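Local coordinates for sugar ABC transporter substrate-binding protein (PDB 5U2P), which probably binds a solute, possibly a sugar, in the periplasm of Treponema pallidum as the ligand-binding component of an ABC transporter, its ligand being unestablished, at residues A[194-199]-A[290-295]. Sequence-based numbering, arbitrary orientation.
Sequences ADAITK and LPITEN
Ala196, on helix 191-214, meets Ile292 and Thr293 of the loop 290-295, a worked example of how a small residue lets a non-regular loop lie close against a helix. The methyl-to-methyl approach is tight: Ala196 CB lies 3.4 Å from Ile292 CG2, with Ile292 CD1 touching the same methyl at 3.9 Å. In Ile292, CG1 stands anti to the backbone N (chi1 -165°), which puts the CG2 branch over Ala196. The methyl of Thr293 continues this apolar seam, its CG2 lying 3.9 Å from Ala196 CB and also resting against the Ala196 carbonyl oxygen. Asp195 OD2 lies beside two methyls at van der Waals range, 4.3 Å from Leu290 CD2 and 4.1 Å from Ile292 CG2, while Asp195 OD1 is hydrogen-bonded to Thr301 OG1.

A single hydrogen bond joins the segments at the other end. Asn295 ND2 donates to Lys199 O over 3.0 Å, with a nearly straight N-H...O angle of 168°. The acceptor lies close to the plane of the Asn295 amide, yet the donor sits above the Lys199 carbonyl plane instead of on a lone pair. Within the loop, Thr293 OG1 donates to Asn295 OD1 at 2.6 Å; the two bonds orient the amide, though the disorder of Asn295 limits how firmly. The aliphatic base of Lys199 runs beside this pair, CB 4.0 Å from Thr293 OG1, and the extended chain lets NZ hydrogen-bond the Ala296 carbonyl oxygen.

This is buried structural packing in one of the two lobes of a periplasmic solute-binding protein: helix 191-214 and the loop linking strands 285-288 and 300-303 pack together on the mixed sheet built on strand 138-145. Asp195 and Leu290 both touch Phe267 of strand 263-267, and Leu192 of the helix also meets Leu290 and Ile292.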
# COMPACT_ATOMS: atom_id res chain seq x y z
N ALA A 194 -5.99 10.12 -4.21
CA ALA A 194 -5.94 8.69 -4.51
C ALA A 194 -6.69 7.87 -3.46
O ALA A 194 -7.46 6.97 -3.79
CB ALA A 194 -4.50 8.22 -4.61
N ASP A 195 -6.43 8.18 -2.19
CA ASP A 195 -7.11 7.50 -1.10
C ASP A 195 -8.63 7.64 -1.24
O ASP A 195 -9.37 6.64 -1.22
CB ASP A 195 -6.62 8.08 0.24
CG ASP A 195 -7.32 7.48 1.43
OD1 ASP A 195 -6.90 6.38 1.86
OD2 ASP A 195 -8.28 8.11 1.95
N ALA A 196 -9.09 8.86 -1.43
CA ALA A 196 -10.52 9.12 -1.46
C ALA A 196 -11.20 8.49 -2.67
O ALA A 196 -12.28 7.91 -2.53
CB ALA A 196 -10.76 10.61 -1.42
N ILE A 197 -10.59 8.61 -3.85
CA ILE A 197 -11.14 8.00 -5.06
C ILE A 197 -11.24 6.49 -4.86
O ILE A 197 -12.22 5.85 -5.25
CB ILE A 197 -10.28 8.31 -6.31
CG1 ILE A 197 -10.40 9.80 -6.68
CG2 ILE A 197 -10.69 7.43 -7.51
CD1 ILE A 197 -9.42 10.26 -7.74
N THR A 198 -10.20 5.92 -4.25
CA THR A 198 -10.12 4.48 -4.11
C THR A 198 -11.25 4.00 -3.20
O THR A 198 -11.92 2.98 -3.48
CB THR A 198 -8.72 4.04 -3.57
OG1 THR A 198 -7.72 4.37 -4.54
CG2 THR A 198 -8.68 2.53 -3.31
N LYS A 199 -11.49 4.74 -2.12
CA LYS A 199 -12.51 4.35 -1.16
C LYS A 199 -13.93 4.43 -1.74
O LYS A 199 -14.75 3.56 -1.48
CB LYS A 199 -12.41 5.19 0.10
CG LYS A 199 -11.24 4.83 0.96
CD LYS A 199 -11.28 5.58 2.28
CE LYS A 199 -10.11 5.23 3.13
NZ LYS A 199 -10.41 5.42 4.58
N LEU A 290 -8.88 9.00 7.46
CA LEU A 290 -9.14 10.33 6.91
C LEU A 290 -10.59 10.41 6.44
O LEU A 290 -10.95 9.78 5.44
CB LEU A 290 -8.20 10.65 5.75
CG LEU A 290 -8.40 12.03 5.10
CD1 LEU A 290 -7.76 13.15 5.91
CD2 LEU A 290 -7.84 11.99 3.71
N PRO A 291 -11.43 11.19 7.16
CA PRO A 291 -12.85 11.17 6.77
C PRO A 291 -13.16 12.06 5.57
O PRO A 291 -13.67 13.17 5.73
CB PRO A 291 -13.55 11.68 8.03
CG PRO A 291 -12.57 12.62 8.64
CD PRO A 291 -11.20 12.06 8.33
N ILE A 292 -12.86 11.56 4.37
CA ILE A 292 -12.91 12.35 3.15
C ILE A 292 -13.95 11.79 2.19
O ILE A 292 -14.20 12.36 1.13
CB ILE A 292 -11.52 12.38 2.45
CG1 ILE A 292 -11.47 13.48 1.39
CG2 ILE A 292 -11.18 11.01 1.88
CD1 ILE A 292 -10.08 13.72 0.83
N THR A 293 -14.56 10.67 2.58
CA THR A 293 -15.69 10.10 1.85
C THR A 293 -16.76 9.65 2.83
O THR A 293 -16.47 9.45 4.01
CB THR A 293 -15.28 8.90 0.97
OG1 THR A 293 -14.93 7.78 1.80
CG2 THR A 293 -14.11 9.25 0.07
N GLU A 294 -17.98 9.47 2.34
CA GLU A 294 -19.09 9.06 3.20
C GLU A 294 -18.79 7.72 3.88
O GLU A 294 -19.26 7.46 4.99
CB GLU A 294 -20.39 8.97 2.39
CG GLU A 294 -20.66 7.65 1.65
CD GLU A 294 -19.73 7.41 0.47
OE1 GLU A 294 -19.12 8.38 -0.03
OE2 GLU A 294 -19.61 6.24 0.03
N ASN A 295 -17.99 6.88 3.22
CA ASN A 295 -17.72 5.53 3.69
C ASN A 295 -16.30 5.33 4.21
O ASN A 295 -15.87 4.20 4.40
CB ASN A 295 -17.98 4.53 2.56
CG ASN A 295 -16.98 4.65 1.41
OD1 ASN A 295 -16.26 5.64 1.30
ND2 ASN A 295 -16.94 3.64 0.56